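Local coordinates for UPF0141 protein yjdB (PDB 4TN0) that probably transfers phosphoethanolamine onto its targets in the periplasm, as a zinc-binding member of the alkaline phosphatase-like superfamily required for polymyxin resistance and motility, at residues L19-V24 and K209-Q214; E218-Y223 and E262-L267; N131-F136 and D201-E206. All coordinates share one frame; numbering follows the deposited sequence.

Contact 1 (L19-V24 and K209-Q214); sequences LLVLVV and KLLKEQ
Leu211, in the last turn of helix 186-211, lays one methyl group against Leu19 and Val21 of the central strand 18-24. Along 209-214, Lys209 opens the segment on the solvent side and reaches back to Glu206 in a long, weak ion pair. Leu210 follows; it does not meet the strand and packs instead on Phe136. The chain then brings round Leu211, whose CG lies opposite the carbonyl carbon and beside the backbone N (chi1 -76°), a torsion that carries CD2 out to the sheet. This single methyl makes both touches: it is 3.8 Å from Leu19 CD2 and 4.2 Å from Val21 CG2. The leucine side chains cross obliquely, methyl against methyl. On Val21 the methyl used is the one flanking its own backbone N, while CG1 sits beside the carbonyl carbon. After Leu211 the chain bends in a type I turn, closed by the bond from Gln214 N to Leu211 O (3.1 Å), so the same leucine both touches the sheet and begins the reversal. At the end of the segment, Gln214 CB is still 5.0 Å from Leu19 CD2. No hydrogen bond joins the segments, and the contact is wholly apolar and buried. Strand 18-24 runs between strands 146-152 and 218-224, parallel to both. Its odd-numbered side chains Leu19 and Val21 face helix 186-211, whereas Leu20 and Leu22 rest on helix 281-288, giving the alpha/beta/alpha layering of the alkaline phosphatase-like fold.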
loop_
_atom_site.group_PDB
_atom_site.type_symbol
_atom_site.label_atom_id
_atom_site.label_comp_id
_atom_site.label_asym_id
_atom_site.label_seq_id
_atom_site.Cartn_x
_atom_site.Cartn_y
_atom_site.Cartn_z
ATOM N N LEU A 19 6.176 -10.620 -11.879
ATOM C CA LEU A 19 5.162 -10.667 -10.818
ATOM C C LEU A 19 5.255 -9.488 -9.858
ATOM O O LEU A 19 6.212 -9.396 -9.087
ATOM C CB LEU A 19 5.279 -11.970 -10.021
ATOM C CG LEU A 19 4.396 -12.081 -8.774
ATOM C CD1 LEU A 19 2.930 -11.864 -9.115
ATOM C CD2 LEU A 19 4.600 -13.421 -8.068
ATOM N N LEU A 20 4.240 -8.625 -9.860
ATOM C CA LEU A 20 4.196 -7.528 -8.892
ATOM C C LEU A 20 3.081 -7.783 -7.865
ATOM O O LEU A 20 1.928 -8.039 -8.224
ATOM C CB LEU A 20 4.001 -6.165 -9.584
ATOM C CG LEU A 20 3.936 -4.947 -8.651
ATOM C CD1 LEU A 20 5.218 -4.856 -7.848
ATOM C CD2 LEU A 20 3.684 -3.631 -9.390
ATOM N N VAL A 21 3.456 -7.760 -6.592
ATOM C CA VAL A 21 2.483 -7.821 -5.502
ATOM C C VAL A 21 2.361 -6.419 -4.916
ATOM O O VAL A 21 3.327 -5.874 -4.366
ATOM C CB VAL A 21 2.878 -8.845 -4.391
ATOM C CG1 VAL A 21 1.961 -8.708 -3.188
ATOM C CG2 VAL A 21 2.849 -10.295 -4.911
ATOM N N LEU A 22 1.186 -5.821 -5.103
ATOM C CA LEU A 22 0.897 -4.475 -4.601
ATOM C C LEU A 22 0.093 -4.588 -3.318
ATOM O O LEU A 22 -1.037 -5.077 -3.326
ATOM C CB LEU A 22 0.111 -3.666 -5.628
ATOM C CG LEU A 22 -0.301 -2.248 -5.264
ATOM C CD1 LEU A 22 0.921 -1.358 -5.091
ATOM C CD2 LEU A 22 -1.215 -1.696 -6.335
ATOM N N VAL A 23 0.649 -4.153 -2.207
ATOM C CA VAL A 23 -0.132 -4.240 -0.988
ATOM C C VAL A 23 -0.650 -2.863 -0.575
ATOM O O VAL A 23 0.132 -1.975 -0.224
ATOM C CB VAL A 23 0.668 -4.869 0.164
ATOM C CG1 VAL A 23 -0.205 -4.955 1.405
ATOM C CG2 VAL A 23 1.106 -6.265 -0.230
ATOM N N VAL A 24 -1.973 -2.696 -0.653
ATOM C CA VAL A 24 -2.645 -1.478 -0.191
ATOM C C VAL A 24 -3.000 -1.586 1.295
ATOM O O VAL A 24 -3.894 -2.339 1.705
ATOM C CB VAL A 24 -3.925 -1.185 -0.999
ATOM C CG1 VAL A 24 -4.661 0.042 -0.440
ATOM C CG2 VAL A 24 -3.604 -1.035 -2.481
ATOM N N LYS A 209 8.741 -13.890 1.478
ATOM C CA LYS A 209 9.156 -15.272 1.725
ATOM C C LYS A 209 8.557 -16.224 0.699
ATOM O O LYS A 209 9.179 -17.202 0.309
ATOM C CB LYS A 209 8.744 -15.657 3.159
ATOM C CG LYS A 209 8.949 -17.102 3.645
ATOM C CD LYS A 209 9.133 -17.049 5.190
ATOM C CE LYS A 209 8.713 -18.320 5.937
ATOM N NZ LYS A 209 7.745 -19.159 5.182
ATOM N N LEU A 210 7.351 -15.914 0.247
ATOM C CA LEU A 210 6.702 -16.705 -0.782
ATOM C C LEU A 210 7.235 -16.289 -2.151
ATOM O O LEU A 210 7.211 -17.069 -3.109
ATOM C CB LEU A 210 5.180 -16.543 -0.709
ATOM C CG LEU A 210 4.491 -17.358 0.403
ATOM C CD1 LEU A 210 3.091 -16.833 0.658
ATOM C CD2 LEU A 210 4.460 -18.869 0.126
ATOM N N LEU A 211 7.723 -15.053 -2.236
ATOM C CA LEU A 211 8.254 -14.523 -3.490
ATOM C C LEU A 211 9.610 -15.115 -3.841
ATOM O O LEU A 211 9.964 -15.228 -5.022
ATOM C CB LEU A 211 8.360 -12.994 -3.431
ATOM C CG LEU A 211 7.047 -12.222 -3.581
ATOM C CD1 LEU A 211 7.327 -10.744 -3.798
ATOM C CD2 LEU A 211 6.180 -12.803 -4.711
ATOM N N LYS A 212 10.368 -15.506 -2.822
ATOM C CA LYS A 212 11.672 -16.110 -3.064
ATOM C C LYS A 212 11.525 -17.550 -3.561
ATOM O O LYS A 212 12.446 -18.107 -4.147
ATOM C CB LYS A 212 12.575 -15.982 -1.832
ATOM C CG LYS A 212 12.867 -14.513 -1.536
ATOM C CD LYS A 212 13.689 -14.304 -0.281
ATOM C CE LYS A 212 15.021 -13.626 -0.624
ATOM N NZ LYS A 212 15.147 -12.229 -0.080
ATOM N N GLU A 213 10.373 -18.159 -3.323
ATOM C CA GLU A 213 10.133 -19.497 -3.830
ATOM C C GLU A 213 9.664 -19.427 -5.272
ATOM O O GLU A 213 9.496 -20.449 -5.937
ATOM C CB GLU A 213 9.054 -20.170 -2.997
ATOM C CG GLU A 213 9.447 -20.588 -1.607
ATOM C CD GLU A 213 8.295 -21.277 -0.929
ATOM O OE1 GLU A 213 7.561 -22.004 -1.631
ATOM O OE2 GLU A 213 8.090 -21.049 0.278
ATOM N N GLN A 214 9.468 -18.210 -5.766
ATOM C CA GLN A 214 9.021 -18.024 -7.147
ATOM C C GLN A 214 10.053 -17.370 -8.069
ATOM O O GLN A 214 9.800 -16.284 -8.600
ATOM C CB GLN A 214 7.737 -17.181 -7.164
ATOM C CG GLN A 214 6.535 -17.835 -6.507
ATOM C CD GLN A 214 6.027 -19.015 -7.308
ATOM O OE1 GLN A 214 6.163 -19.029 -8.530
ATOM N NE2 GLN A 214 5.443 -20.010 -6.634
#

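Contact 2 (E218-Y223 and E262-L267); sequences ESSLFY and EKLMNL
Leu264, in the first turn of helix 264-271, points a methyl group between the polar ends of Glu218 and Ser220, next-but-one neighbours on strand 218-224. The extended Glu218 side chain and the leucine cross at about a right angle, with OE1 of Glu218 3.7 Å from CD1 of Leu264. The same CD1 lies 4.1 Å from OG of Ser220, approached from another quarter: seen from the methyl carbon, the two oxygens are some 80° apart. Those oxygens, OE1 of Glu218 and OG of Ser220, are themselves 5.1 Å apart, and the methyl sits over the interval. With chi1 at -61°, CG of Leu264 stands opposite its carbonyl carbon, and CD1 is the branch presented to the strand; CD2 stays 5.5 Å from Glu218 OE1. Phe257 of strand 252-259 and Leu303 also pack on Leu264. Helix 264-271 packs on the sheet face where Ser220 meets Tyr288 of helix 281-288.

Both oxygens have polar partners elsewhere. Glu218 OE1 forms a salt bridge with Lys18, and Ser220 OG is hydrogen-bonded to Tyr288 OH and Ser259 OG. OE2 of Glu218 lies close to Asp261 OD2, a like-charged approach that may raise the proton affinity of one of the carboxylates, although Lys18 would work against this at Glu218. The contact is thus van der Waals in kind: a methyl resting on polar groups that are already paired with other residues.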
loop_
_atom_site.group_PDB
_atom_site.type_symbol
_atom_site.label_atom_id
_atom_site.label_comp_id
_atom_site.label_asym_id
_atom_site.label_seq_id
_atom_site.Cartn_x
_atom_site.Cartn_y
_atom_site.Cartn_z
ATOM N N GLU A 218 10.530 -12.591 -12.209
ATOM C CA GLU A 218 11.061 -11.390 -11.592
ATOM C C GLU A 218 9.950 -10.832 -10.691
ATOM O O GLU A 218 8.871 -10.441 -11.171
ATOM C CB GLU A 218 11.480 -10.363 -12.650
ATOM C CG GLU A 218 11.245 -8.911 -12.237
ATOM C CD GLU A 218 11.515 -7.924 -13.358
ATOM O OE1 GLU A 218 10.948 -6.802 -13.322
ATOM O OE2 GLU A 218 12.304 -8.267 -14.270
ATOM N N SER A 219 10.206 -10.812 -9.386
ATOM C CA SER A 219 9.150 -10.517 -8.422
ATOM C C SER A 219 9.419 -9.228 -7.666
ATOM O O SER A 219 10.551 -8.938 -7.260
ATOM C CB SER A 219 8.991 -11.671 -7.432
ATOM O OG SER A 219 8.570 -12.856 -8.092
ATOM N N SER A 220 8.360 -8.453 -7.479
ATOM C CA SER A 220 8.447 -7.253 -6.667
ATOM C C SER A 220 7.277 -7.138 -5.693
ATOM O O SER A 220 6.147 -7.554 -5.998
ATOM C CB SER A 220 8.509 -6.021 -7.558
ATOM O OG SER A 220 9.645 -6.084 -8.397
ATOM N N LEU A 221 7.571 -6.596 -4.512
ATOM C CA LEU A 221 6.548 -6.183 -3.561
ATOM C C LEU A 221 6.545 -4.663 -3.403
ATOM O O LEU A 221 7.590 -4.044 -3.136
ATOM C CB LEU A 221 6.760 -6.853 -2.205
ATOM C CG LEU A 221 5.959 -6.257 -1.038
ATOM C CD1 LEU A 221 4.471 -6.446 -1.251
ATOM C CD2 LEU A 221 6.390 -6.894 0.280
ATOM N N PHE A 222 5.373 -4.057 -3.589
ATOM C CA PHE A 222 5.207 -2.651 -3.252
ATOM C C PHE A 222 4.053 -2.500 -2.277
ATOM O O PHE A 222 2.925 -2.952 -2.550
ATOM C CB PHE A 222 4.977 -1.773 -4.489
ATOM C CG PHE A 222 5.049 -0.301 -4.187
ATOM C CD1 PHE A 222 6.173 0.234 -3.587
ATOM C CD2 PHE A 222 3.988 0.537 -4.471
ATOM C CE1 PHE A 222 6.239 1.578 -3.274
ATOM C CE2 PHE A 222 4.050 1.865 -4.180
ATOM C CZ PHE A 222 5.181 2.397 -3.578
ATOM N N TYR A 223 4.370 -1.911 -1.119
ATOM C CA TYR A 223 3.403 -1.672 -0.046
ATOM C C TYR A 223 3.289 -0.186 0.283
ATOM O O TYR A 223 4.306 0.486 0.491
ATOM C CB TYR A 223 3.796 -2.448 1.218
ATOM C CG TYR A 223 3.201 -1.910 2.518
ATOM C CD1 TYR A 223 3.968 -1.141 3.386
ATOM C CD2 TYR A 223 1.880 -2.183 2.884
ATOM C CE1 TYR A 223 3.448 -0.653 4.568
ATOM C CE2 TYR A 223 1.343 -1.676 4.081
ATOM C CZ TYR A 223 2.143 -0.920 4.915
ATOM O OH TYR A 223 1.656 -0.406 6.096
ATOM N N GLU A 262 17.660 -6.959 -8.266
ATOM C CA GLU A 262 18.288 -5.952 -7.426
ATOM C C GLU A 262 18.751 -4.732 -8.194
ATOM O O GLU A 262 19.592 -3.969 -7.716
ATOM C CB GLU A 262 19.416 -6.527 -6.568
ATOM C CG GLU A 262 18.847 -7.065 -5.235
ATOM C CD GLU A 262 19.903 -7.334 -4.174
ATOM O OE1 GLU A 262 21.106 -7.289 -4.510
ATOM O OE2 GLU A 262 19.525 -7.565 -2.996
ATOM N N LYS A 263 18.214 -4.545 -9.388
ATOM C CA LYS A 263 18.516 -3.321 -10.101
ATOM C C LYS A 263 17.368 -2.348 -9.826
ATOM O O LYS A 263 17.565 -1.134 -9.677
ATOM C CB LYS A 263 18.668 -3.592 -11.599
ATOM C CG LYS A 263 18.810 -2.339 -12.429
ATOM C CD LYS A 263 17.575 -2.027 -13.244
ATOM C CE LYS A 263 17.813 -0.764 -14.075
ATOM N NZ LYS A 263 16.957 -0.682 -15.291
ATOM N N LEU A 264 16.177 -2.921 -9.684
ATOM C CA LEU A 264 15.011 -2.203 -9.198
ATOM C C LEU A 264 15.245 -1.845 -7.744
ATOM O O LEU A 264 15.007 -0.710 -7.313
ATOM C CB LEU A 264 13.754 -3.054 -9.350
ATOM C CG LEU A 264 13.480 -3.417 -10.807
ATOM C CD1 LEU A 264 12.203 -4.237 -10.956
ATOM C CD2 LEU A 264 13.440 -2.144 -11.649
ATOM N N MET A 265 15.744 -2.824 -7.003
ATOM C CA MET A 265 16.065 -2.638 -5.605
ATOM C C MET A 265 16.990 -1.463 -5.383
ATOM O O MET A 265 16.869 -0.757 -4.377
ATOM C CB MET A 265 16.704 -3.908 -5.043
ATOM C CG MET A 265 16.553 -4.062 -3.556
ATOM S SD MET A 265 14.891 -4.589 -3.121
ATOM C CE MET A 265 15.139 -4.842 -1.368
ATOM N N ASN A 266 17.908 -1.232 -6.320
ATOM C CA ASN A 266 18.843 -0.130 -6.116
ATOM C C ASN A 266 18.348 1.172 -6.767
ATOM O O ASN A 266 18.754 2.259 -6.340
ATOM C CB ASN A 266 20.246 -0.491 -6.615
ATOM C CG ASN A 266 21.294 0.528 -6.178
ATOM O OD1 ASN A 266 21.461 0.786 -4.976
ATOM N ND2 ASN A 266 22.017 1.103 -7.148
ATOM N N LEU A 267 17.457 1.086 -7.756
ATOM C CA LEU A 267 16.784 2.296 -8.200
ATOM C C LEU A 267 15.882 2.812 -7.083
ATOM O O LEU A 267 15.806 4.019 -6.831
ATOM C CB LEU A 267 15.974 2.057 -9.471
ATOM C CG LEU A 267 16.596 2.360 -10.833
ATOM C CD1 LEU A 267 18.015 1.806 -10.940
ATOM C CD2 LEU A 267 15.722 1.808 -11.954
#

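Contact 3 (N131-F136 and D201-E206); sequences NLLIPF and DYLLSE
Leu133, in the first turn of helix 133-139, inserts CD1 between Leu203 and Glu206 of the long helix 186-211 and gives up more surface here than any other residue of the two segments. CD1 meets CD2 of Leu203 at 4.0 Å, two branched ends approaching at a slant. It also rests 4.1 Å from CB of Glu206, a side chain lying roughly at right angles to its own. Leu203 and Glu206 are three residues apart on one helical face, so the methyl spans neighbouring turns. Leu133 reaches them because CG is opposite the carbonyl carbon (chi1 -69°) and the chain is extended from there, which sends CD1 outward; Ile207 of the same helix packs against Leu133 as well. Two helices are joined here, and helix 186-211 also rests on strand 218-224 through Leu204.

Glu206 offers only its aliphatic root to this contact. Its first torsion sets CG 3.5 Å above one face of the Tyr202 ring, offset toward the rim; the bend that follows at chi2 turns the carboxylate away from the leucine methyls. Within the helix, Tyr202 O accepts from two donors: Glu206 N at 2.9 Å, the ordinary helical bond, and Ser205 OG at 3.0 Å, which comes in at 125° to C=O and 21° off the carbonyl plane.

No polar bond passes between the two helices. Methyl and methylene groups hold the contact by dispersion and the exclusion of water, while the charge of Glu206 is kept at its partly exposed margin.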
loop_
_atom_site.group_PDB
_atom_site.type_symbol
_atom_site.label_atom_id
_atom_site.label_comp_id
_atom_site.label_asym_id
_atom_site.label_seq_id
_atom_site.Cartn_x
_atom_site.Cartn_y
_atom_site.Cartn_z
ATOM N N ASN A 131 -5.448 -14.106 6.379
ATOM C CA ASN A 131 -6.341 -14.841 5.487
ATOM C C ASN A 131 -6.108 -14.514 4.016
ATOM O O ASN A 131 -6.569 -15.240 3.137
ATOM C CB ASN A 131 -7.809 -14.595 5.849
ATOM C CG ASN A 131 -8.148 -15.096 7.235
ATOM O OD1 ASN A 131 -7.424 -15.919 7.790
ATOM N ND2 ASN A 131 -9.240 -14.597 7.812
ATOM N N LEU A 132 -5.443 -13.396 3.752
ATOM C CA LEU A 132 -5.115 -13.020 2.388
ATOM C C LEU A 132 -4.021 -13.934 1.823
ATOM O O LEU A 132 -3.900 -14.093 0.603
ATOM C CB LEU A 132 -4.690 -11.551 2.324
ATOM C CG LEU A 132 -5.843 -10.556 2.505
ATOM C CD1 LEU A 132 -5.301 -9.158 2.729
ATOM C CD2 LEU A 132 -6.813 -10.582 1.318
ATOM N N LEU A 133 -3.239 -14.562 2.698
ATOM C CA LEU A 133 -2.163 -15.419 2.215
ATOM C C LEU A 133 -2.737 -16.671 1.524
ATOM O O LEU A 133 -2.078 -17.286 0.681
ATOM C CB LEU A 133 -1.222 -15.784 3.362
ATOM C CG LEU A 133 -0.429 -14.554 3.818
ATOM C CD1 LEU A 133 0.523 -14.838 4.966
ATOM C CD2 LEU A 133 0.335 -13.996 2.656
ATOM N N ILE A 134 -3.979 -17.017 1.861
ATOM C CA ILE A 134 -4.639 -18.179 1.275
ATOM C C ILE A 134 -4.964 -18.020 -0.218
ATOM O O ILE A 134 -4.510 -18.837 -1.023
ATOM C CB ILE A 134 -5.925 -18.551 2.058
ATOM C CG1 ILE A 134 -5.558 -19.186 3.398
ATOM C CG2 ILE A 134 -6.763 -19.533 1.277
ATOM C CD1 ILE A 134 -6.749 -19.442 4.280
ATOM N N PRO A 135 -5.746 -16.987 -0.610
ATOM C CA PRO A 135 -5.986 -16.921 -2.058
ATOM C C PRO A 135 -4.757 -16.460 -2.828
ATOM O O PRO A 135 -4.677 -16.697 -4.036
ATOM C CB PRO A 135 -7.115 -15.900 -2.175
ATOM C CG PRO A 135 -6.878 -14.983 -1.019
ATOM C CD PRO A 135 -6.366 -15.847 0.095
ATOM N N PHE A 136 -3.806 -15.846 -2.132
ATOM C CA PHE A 136 -2.544 -15.448 -2.743
ATOM C C PHE A 136 -1.713 -16.660 -3.127
ATOM O O PHE A 136 -1.173 -16.719 -4.230
ATOM C CB PHE A 136 -1.751 -14.565 -1.796
ATOM C CG PHE A 136 -0.350 -14.276 -2.249
ATOM C CD1 PHE A 136 -0.113 -13.538 -3.407
ATOM C CD2 PHE A 136 0.736 -14.680 -1.488
ATOM C CE1 PHE A 136 1.182 -13.242 -3.811
ATOM C CE2 PHE A 136 2.038 -14.383 -1.889
ATOM C CZ PHE A 136 2.260 -13.657 -3.050
ATOM N N ASP A 201 3.904 -5.761 9.221
ATOM C CA ASP A 201 5.291 -5.948 8.813
ATOM C C ASP A 201 5.609 -7.444 8.579
ATOM O O ASP A 201 6.189 -7.815 7.551
ATOM C CB ASP A 201 6.232 -5.351 9.851
ATOM C CG ASP A 201 7.634 -5.115 9.302
ATOM O OD1 ASP A 201 7.845 -4.086 8.623
ATOM O OD2 ASP A 201 8.533 -5.939 9.567
ATOM N N TYR A 202 5.190 -8.296 9.513
ATOM C CA TYR A 202 5.389 -9.742 9.404
ATOM C C TYR A 202 4.773 -10.303 8.134
ATOM O O TYR A 202 5.397 -11.092 7.419
ATOM C CB TYR A 202 4.800 -10.449 10.634
ATOM C CG TYR A 202 4.565 -11.945 10.487
ATOM C CD1 TYR A 202 3.307 -12.443 10.166
ATOM C CD2 TYR A 202 5.595 -12.857 10.692
ATOM C CE1 TYR A 202 3.087 -13.803 10.034
ATOM C CE2 TYR A 202 5.387 -14.216 10.557
ATOM C CZ TYR A 202 4.134 -14.688 10.231
ATOM O OH TYR A 202 3.919 -16.051 10.118
ATOM N N LEU A 203 3.539 -9.899 7.862
ATOM C CA LEU A 203 2.831 -10.361 6.681
ATOM C C LEU A 203 3.553 -9.941 5.405
ATOM O O LEU A 203 3.523 -10.657 4.391
ATOM C CB LEU A 203 1.414 -9.830 6.679
ATOM C CG LEU A 203 0.475 -10.423 7.717
ATOM C CD1 LEU A 203 -0.903 -9.890 7.455
ATOM C CD2 LEU A 203 0.489 -11.962 7.691
ATOM N N LEU A 204 4.176 -8.767 5.437
ATOM C CA LEU A 204 4.989 -8.352 4.299
ATOM C C LEU A 204 6.143 -9.317 4.095
ATOM O O LEU A 204 6.355 -9.790 2.983
ATOM C CB LEU A 204 5.503 -6.913 4.470
ATOM C CG LEU A 204 4.659 -5.781 3.874
ATOM C CD1 LEU A 204 3.199 -5.835 4.257
ATOM C CD2 LEU A 204 5.284 -4.412 4.156
ATOM N N SER A 205 6.864 -9.656 5.155
ATOM C CA SER A 205 8.018 -10.524 4.964
ATOM C C SER A 205 7.577 -11.951 4.600
ATOM O O SER A 205 8.306 -12.655 3.916
ATOM C CB SER A 205 8.937 -10.499 6.192
ATOM O OG SER A 205 8.433 -11.290 7.242
ATOM N N GLU A 206 6.389 -12.369 5.030
ATOM C CA GLU A 206 5.816 -13.642 4.578
ATOM C C GLU A 206 5.511 -13.609 3.088
ATOM O O GLU A 206 5.599 -14.629 2.403
ATOM C CB GLU A 206 4.554 -13.985 5.360
ATOM C CG GLU A 206 4.831 -14.489 6.773
ATOM C CD GLU A 206 5.569 -15.826 6.820
ATOM O OE1 GLU A 206 4.969 -16.840 6.405
ATOM O OE2 GLU A 206 6.731 -15.862 7.293
#

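How the contacts relate
Contacts 1 and 3 share helix 186-211 and have centres about 9 Å apart; Phe136 joins them, its CE1 3.6 Å from Val21 CG2. Contacts 1 and 2, centres about 10 Å apart, meet through neighbouring parallel strands, where Val21 N to Ser220 O (2.8 Å) is a probable hydrogen bond. Contacts 2 and 3 are more distant, with centres about 18 Å apart, yet Tyr223 CD1 touches Leu204 CD2 at 3.6 Å. Helix 186-211 thus covers one side of the sheet and helix 264-271 approaches from the other. Strands 18-24 and 218-224 lead directly to zinc-site residues: Glu26, and Asp226 with His227; phosphothreonine 65 completes the zinc site.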